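Local coordinates for protein aldehyde dehydrogenase (Burkholderia vietnamiensis, PDB 5KF0) that probably oxidises aldehydes to carboxylic acids with a nicotinamide adenine dinucleotide cofactor, as other aldehyde dehydrogenases do, and binds NADPH, at residues G259-A264 with S411-Q416; I294-I299 with N442-F447. All coordinates share one frame; numbering follows the deposited sequence.

Contact 1 (G259-A264 with S411-Q416); sequences GGNAAA and SDFGLQ. With NDP (NADPH dihydro-nicotinamide-adenine-dinucleotide phosphate), chain E.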
loop_
_atom_site.group_PDB
_atom_site.type_symbol
_atom_site.label_atom_id
_atom_site.label_comp_id
_atom_site.label_asym_id
_atom_site.label_seq_id
_atom_site.Cartn_x
_atom_site.Cartn_y
_atom_site.Cartn_z
ATOM N N GLY A 259 10.649 14.803 -24.411
ATOM C CA GLY A 259 10.426 14.102 -25.668
ATOM C C GLY A 259 11.390 12.956 -25.925
ATOM O O GLY A 259 12.166 12.597 -25.034
ATOM N N GLY A 260 11.366 12.386 -27.129
ATOM C CA GLY A 260 12.263 11.276 -27.432
ATOM C C GLY A 260 12.073 10.809 -28.862
ATOM O O GLY A 260 11.300 11.386 -29.634
ATOM N N ASN A 261 12.803 9.748 -29.213
ATOM C CA ASN A 261 12.730 9.134 -30.541
ATOM C C ASN A 261 12.296 7.677 -30.376
ATOM O O ASN A 261 13.079 6.749 -30.615
ATOM C CB ASN A 261 14.095 9.256 -31.295
ATOM C CG ASN A 261 15.250 8.603 -30.545
ATOM O OD1 ASN A 261 15.172 8.334 -29.338
ATOM N ND2 ASN A 261 16.331 8.324 -31.274
ATOM N N ALA A 262 11.032 7.479 -29.998
ATOM C CA ALA A 262 10.584 6.183 -29.495
ATOM C C ALA A 262 10.694 5.083 -30.545
ATOM O O ALA A 262 10.443 5.299 -31.736
ATOM C CB ALA A 262 9.140 6.284 -28.995
ATOM N N ALA A 263 11.058 3.885 -30.080
ATOM C CA ALA A 263 11.245 2.713 -30.924
ATOM C C ALA A 263 10.199 1.638 -30.641
ATOM O O ALA A 263 9.739 1.468 -29.504
ATOM C CB ALA A 263 12.640 2.102 -30.716
ATOM N N ALA A 264 9.868 0.876 -31.688
ATOM C CA ALA A 264 9.074 -0.342 -31.560
ATOM C C ALA A 264 9.868 -1.511 -32.125
ATOM O O ALA A 264 10.430 -1.405 -33.222
ATOM C CB ALA A 264 7.745 -0.220 -32.309
ATOM N N SER A 411 20.489 6.045 -27.770
ATOM C CA SER A 411 19.725 7.279 -27.852
ATOM C C SER A 411 20.021 8.125 -26.625
ATOM O O SER A 411 20.340 7.590 -25.557
ATOM C CB SER A 411 18.218 6.994 -27.913
ATOM O OG SER A 411 17.477 8.207 -27.896
ATOM N N ASP A 412 19.889 9.449 -26.791
ATOM C CA ASP A 412 19.856 10.366 -25.654
ATOM C C ASP A 412 18.600 10.193 -24.816
ATOM O O ASP A 412 18.568 10.643 -23.665
ATOM C CB ASP A 412 19.889 11.828 -26.124
ATOM C CG ASP A 412 21.150 12.192 -26.864
ATOM O OD1 ASP A 412 22.187 11.534 -26.665
ATOM O OD2 ASP A 412 21.093 13.184 -27.623
ATOM N N PHE A 413 17.574 9.556 -25.364
ATOM C CA PHE A 413 16.230 9.622 -24.819
ATOM C C PHE A 413 15.824 8.287 -24.215
ATOM O O PHE A 413 16.542 7.289 -24.307
ATOM C CB PHE A 413 15.257 10.068 -25.919
ATOM C CG PHE A 413 15.618 11.394 -26.510
ATOM C CD1 PHE A 413 15.531 12.545 -25.737
ATOM C CD2 PHE A 413 16.076 11.500 -27.827
ATOM C CE1 PHE A 413 15.874 13.792 -26.266
ATOM C CE2 PHE A 413 16.414 12.743 -28.365
ATOM C CZ PHE A 413 16.315 13.894 -27.568
ATOM N N GLY A 414 14.672 8.303 -23.545
ATOM C CA GLY A 414 14.169 7.116 -22.878
ATOM C C GLY A 414 12.773 7.317 -22.323
ATOM O O GLY A 414 12.563 7.220 -21.107
ATOM N N LEU A 415 11.800 7.570 -23.197
ATOM C CA LEU A 415 10.443 7.818 -22.708
ATOM C C LEU A 415 9.664 6.509 -22.689
ATOM O O LEU A 415 9.441 5.953 -21.608
ATOM C CB LEU A 415 9.760 8.910 -23.549
ATOM C CG LEU A 415 8.826 9.826 -22.739
ATOM C CD1 LEU A 415 8.339 11.006 -23.574
ATOM C CD2 LEU A 415 7.640 9.052 -22.169
ATOM N N GLN A 416 9.245 5.999 -23.853
ATOM C CA GLN A 416 8.663 4.659 -23.908
ATOM C C GLN A 416 9.228 3.902 -25.104
ATOM O O GLN A 416 9.715 4.495 -26.072
ATOM C CB GLN A 416 7.116 4.694 -23.962
ATOM C CG GLN A 416 6.552 5.300 -22.654
ATOM C CD GLN A 416 5.068 5.074 -22.379
ATOM O OE1 GLN A 416 4.642 5.220 -21.230
ATOM N NE2 GLN A 416 4.275 4.765 -23.407
HETATM P PA NDP E . 8.213 23.743 -26.483
HETATM O O1A NDP E . 9.332 23.313 -25.595
HETATM O O2A NDP E . 8.696 24.531 -27.701
HETATM O O5B NDP E . 7.129 24.611 -25.708
HETATM C C5B NDP E . 6.431 23.977 -24.608
HETATM C C4B NDP E . 5.927 25.044 -23.675
HETATM O O4B NDP E . 7.047 25.680 -23.018
HETATM C C3B NDP E . 5.140 26.176 -24.349
HETATM O O3B NDP E . 4.113 26.649 -23.482
HETATM C C2B NDP E . 6.218 27.249 -24.510
HETATM O O2B NDP E . 5.715 28.598 -24.603
HETATM C C1B NDP E . 6.930 27.077 -23.181
HETATM N N9A NDP E . 8.261 27.668 -23.129
HETATM C C8A NDP E . 9.289 27.546 -24.026
HETATM N N7A NDP E . 10.392 28.156 -23.658
HETATM C C5A NDP E . 10.062 28.722 -22.437
HETATM C C6A NDP E . 10.798 29.496 -21.516
HETATM N N6A NDP E . 12.066 29.879 -21.707
HETATM N N1A NDP E . 10.172 29.882 -20.381
HETATM C C2A NDP E . 8.900 29.525 -20.191
HETATM N N3A NDP E . 8.103 28.805 -20.987
HETATM C C4A NDP E . 8.751 28.433 -22.099
HETATM O O3 NDP E . 7.408 22.458 -26.957
HETATM P PN NDP E . 6.205 22.248 -27.977
HETATM O O1N NDP E . 5.052 23.090 -27.571
HETATM O O2N NDP E . 6.751 22.487 -29.361
HETATM O O5D NDP E . 5.800 20.725 -27.803
HETATM C C5D NDP E . 6.512 19.614 -28.373
HETATM C C4D NDP E . 7.452 19.053 -27.337
HETATM O O4D NDP E . 6.705 18.640 -26.161
HETATM C C3D NDP E . 8.202 17.814 -27.834
HETATM O O3D NDP E . 9.575 17.813 -27.457
HETATM C C2D NDP E . 7.418 16.678 -27.178
HETATM O O2D NDP E . 8.103 15.440 -27.028
HETATM C C1D NDP E . 7.061 17.309 -25.839
HETATM N N1N NDP E . 5.931 16.579 -25.275
HETATM C C2N NDP E . 6.043 15.885 -24.093
HETATM C C3N NDP E . 5.071 15.073 -23.632
HETATM C C7N NDP E . 5.161 14.392 -22.313
HETATM O O7N NDP E . 4.110 14.207 -21.683
HETATM N N7N NDP E . 6.343 13.947 -21.891
HETATM C C4N NDP E . 3.870 14.806 -24.466
HETATM C C5N NDP E . 3.710 15.843 -25.526
HETATM C C6N NDP E . 4.723 16.597 -25.908
HETATM P P2B NDP E . 5.281 29.245 -26.047
HETATM O O1X NDP E . 5.313 28.164 -27.061
HETATM O O2X NDP E . 3.946 29.862 -25.750
HETATM O O3X NDP E . 6.285 30.340 -26.340
HETATM O O HOH W 1 12.134 3.981 -27.344
#

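Contact 2 (I294-I299 with N442-F447); sequences IGVQRI and NDVPSF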
loop_
_atom_site.group_PDB
_atom_site.type_symbol
_atom_site.label_atom_id
_atom_site.label_comp_id
_atom_site.label_asym_id
_atom_site.label_seq_id
_atom_site.Cartn_x
_atom_site.Cartn_y
_atom_site.Cartn_z
ATOM N N ILE A 294 5.433 10.322 -27.775
ATOM C CA ILE A 294 5.727 8.894 -27.842
ATOM C C ILE A 294 5.372 8.348 -29.214
ATOM O O ILE A 294 5.108 7.149 -29.363
ATOM C CB ILE A 294 5.014 8.104 -26.728
ATOM C CG1 ILE A 294 3.556 8.559 -26.561
ATOM C CG2 ILE A 294 5.810 8.209 -25.408
ATOM C CD1 ILE A 294 2.795 7.780 -25.473
ATOM N N GLY A 295 5.396 9.214 -30.227
ATOM C CA GLY A 295 5.218 8.742 -31.590
ATOM C C GLY A 295 6.314 7.761 -31.977
ATOM O O GLY A 295 7.465 7.869 -31.539
ATOM N N VAL A 296 5.939 6.768 -32.778
ATOM C CA VAL A 296 6.918 5.795 -33.259
ATOM C C VAL A 296 7.817 6.459 -34.290
ATOM O O VAL A 296 7.361 6.869 -35.363
ATOM C CB VAL A 296 6.222 4.563 -33.843
ATOM C CG1 VAL A 296 7.240 3.650 -34.568
ATOM C CG2 VAL A 296 5.478 3.801 -32.727
ATOM N N GLN A 297 9.113 6.528 -33.985
ATOM C CA GLN A 297 10.100 7.067 -34.907
ATOM C C GLN A 297 11.012 6.003 -35.491
ATOM O O GLN A 297 11.456 6.145 -36.630
ATOM C CB GLN A 297 10.950 8.135 -34.204
ATOM C CG GLN A 297 11.897 8.930 -35.126
ATOM C CD GLN A 297 12.553 10.090 -34.383
ATOM O OE1 GLN A 297 11.928 10.726 -33.531
ATOM N NE2 GLN A 297 13.804 10.378 -34.714
ATOM N N ARG A 298 11.280 4.928 -34.747
ATOM C CA ARG A 298 12.209 3.887 -35.166
ATOM C C ARG A 298 11.507 2.547 -35.042
ATOM O O ARG A 298 10.861 2.273 -34.028
ATOM C CB ARG A 298 13.481 3.901 -34.306
ATOM C CG ARG A 298 14.235 5.226 -34.345
ATOM C CD ARG A 298 15.487 5.180 -33.464
ATOM N NE ARG A 298 15.150 5.218 -32.038
ATOM C CZ ARG A 298 15.820 4.581 -31.085
ATOM N NH1 ARG A 298 16.869 3.811 -31.392
ATOM N NH2 ARG A 298 15.416 4.693 -29.820
ATOM N N ILE A 299 11.629 1.718 -36.074
ATOM C CA ILE A 299 10.954 0.428 -36.124
ATOM C C ILE A 299 12.010 -0.637 -36.389
ATOM O O ILE A 299 12.616 -0.657 -37.466
ATOM C CB ILE A 299 9.867 0.399 -37.209
ATOM C CG1 ILE A 299 8.814 1.492 -36.951
ATOM C CG2 ILE A 299 9.221 -0.980 -37.268
ATOM C CD1 ILE A 299 7.865 1.685 -38.137
ATOM N N ASN A 442 3.281 -5.853 -26.819
ATOM C CA ASN A 442 2.221 -6.172 -27.777
ATOM C C ASN A 442 1.417 -4.933 -28.196
ATOM O O ASN A 442 0.271 -5.051 -28.641
ATOM C CB ASN A 442 1.289 -7.276 -27.236
ATOM C CG ASN A 442 0.600 -8.042 -28.341
ATOM O OD1 ASN A 442 1.140 -8.178 -29.442
ATOM N ND2 ASN A 442 -0.600 -8.549 -28.057
ATOM N N ASP A 443 2.010 -3.746 -28.060
ATOM C CA ASP A 443 1.504 -2.531 -28.695
ATOM C C ASP A 443 2.680 -1.571 -28.858
ATOM O O ASP A 443 3.785 -1.823 -28.367
ATOM C CB ASP A 443 0.361 -1.895 -27.891
ATOM C CG ASP A 443 -0.491 -0.931 -28.722
ATOM O OD1 ASP A 443 -1.378 -0.280 -28.143
ATOM O OD2 ASP A 443 -0.266 -0.795 -29.948
ATOM N N VAL A 444 2.432 -0.467 -29.560
ATOM C CA VAL A 444 3.469 0.529 -29.828
ATOM C C VAL A 444 3.792 1.326 -28.568
ATOM O O VAL A 444 2.984 1.359 -27.617
ATOM C CB VAL A 444 3.054 1.481 -30.964
ATOM C CG1 VAL A 444 3.209 0.783 -32.326
ATOM C CG2 VAL A 444 1.627 1.983 -30.753
ATOM N N PRO A 445 4.955 1.987 -28.518
ATOM C CA PRO A 445 5.243 2.895 -27.396
ATOM C C PRO A 445 4.256 4.038 -27.291
ATOM O O PRO A 445 4.225 4.712 -26.255
ATOM C CB PRO A 445 6.654 3.417 -27.716
ATOM C CG PRO A 445 6.768 3.266 -29.227
ATOM C CD PRO A 445 6.076 1.949 -29.480
ATOM N N SER A 446 3.461 4.280 -28.330
ATOM C CA SER A 446 2.553 5.418 -28.380
ATOM C C SER A 446 1.330 5.260 -27.480
ATOM O O SER A 446 0.518 6.192 -27.428
ATOM C CB SER A 446 2.127 5.636 -29.834
ATOM O OG SER A 446 3.270 5.570 -30.670
ATOM N N PHE A 447 1.190 4.146 -26.753
ATOM C CA PHE A 447 0.027 3.928 -25.897
ATOM C C PHE A 447 0.210 4.592 -24.532
ATOM O O PHE A 447 1.265 4.456 -23.900
ATOM C CB PHE A 447 -0.229 2.429 -25.697
ATOM C CG PHE A 447 -1.324 2.142 -24.709
ATOM C CD1 PHE A 447 -2.651 2.186 -25.113
ATOM C CD2 PHE A 447 -1.040 1.874 -23.379
ATOM C CE1 PHE A 447 -3.676 1.953 -24.197
ATOM C CE2 PHE A 447 -2.063 1.647 -22.469
ATOM C CZ PHE A 447 -3.374 1.680 -22.886
#

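Contact 1 (G259-A264 with S411-Q416)
Gly259 packs its CA against Leu415 CD1, and both residues face the cofactor: Gly259 CA lies 3.0 Å from the ribose O2D of NADPH, while Leu415 CD1 is 3.9 Å from its carboxamide nitrogen N7N. Gly259 O meets the Phe413 ring obliquely and is hydrogen-bonded to Ser460 OG, which also bonds Gly414 N. Gly260 CA sits over one face of the Phe413 ring, 3.5 Å from CG; Asp412 CB covers the opposite face, over the centre, so the ring is clamped between backbone and side chain. Gly259 to Asn261 close the Glu-Leu-Gly-Gly-Asn signature of the aldehyde dehydrogenase family, which runs from nucleotide-binding strand 253-257 into strand 263-266 of a second sheet. Asn261 CG stands between the backbone N and the carbonyl carbon (chi1 59°), and OD1 lies at the edge of the Phe413 ring, near its plane. There OD1 accepts a 2.7 Å bond from Ser411 OG, at 118° about the amide oxygen and somewhat out of its plane; ND2 goes to Tyr384 O. Ser411 OG in turn accepts Phe413 N at 2.9 Å (161° at the hydrogen), an ST turn. Ala262 CB rests 3.5 Å from Gln416 O. Ala263 N reaches that carbonyl through a water, which accepts from Ala263 N at 2.9 Å and donates to Gln416 O at 2.8 Å.

Contact 2 (I294-I299 with N442-F447)
Ile294 lays its CD1 methyl on the backbone of the 444-447 turn, 3.4 Å from Ser446 O and 3.5 Å from Pro445 O. Its CG1 occupies the crowded position between the backbone N and the carbonyl carbon (chi1 44°), passing close to Ser446 CA. The polar tie of this contact ends on the same residue: Ser446 OG, anti to its own carbonyl carbon, donates to Ile294 O at 2.8 Å, arriving at 139° about the carbonyl oxygen and tilted 27° from its plane. The hydroxyl is also covered by an apolar group, because Val296 CG2 sits 3.5 Å from Ser446 OG. That one methyl does the rest of the apolar work, touching Val444 CB at 3.8 Å and, with the two side chains crossing at about a right angle, Pro445 CG at 3.8 Å.

Val444 to Phe447 form a type I beta turn whose closing bond, Phe447 N to Val444 O, is weak. Before the turn, Asp443 OD2 takes a weak bond from Val444 N and a salt bridge from Arg280. Phe447, whose CB points away from 294-299, stacks on Tyr143 of the second subunit, and Asp443 OD1 bonds the hydroxyl of that same tyrosine. An acetate ion, probably from the crystallisation liquor, lies about 4 Å from the Ile294 side chain. In aldehyde dehydrogenases the catalytic cysteine directly precedes the segment equivalent to 294-299, so the 442-447 loop packed on it probably helps to line the substrate site.

In the fold
Both contacts are buried, with centres about 9 Å apart, and both border one sheet, in which strands 263-266 and 298-302 are parallel neighbours and 416-420 flanks 263-266. They meet directly: Ala262 O lies 2.9 Å from Gln297 N, and Gln416 NE2 is hydrogen-bonded to Pro445 O, so the end of one contact's loop holds the other's turn. Their chemistry follows their place. Contact 1 reaches NADPH, is touched by no other chain of the assembly, and combines glycine-on-ring packing with a serine-asparagine bond and a bridging water. Contact 2 is mainly aliphatic with a single serine bond, and its 442-447 loop extends to a second subunit.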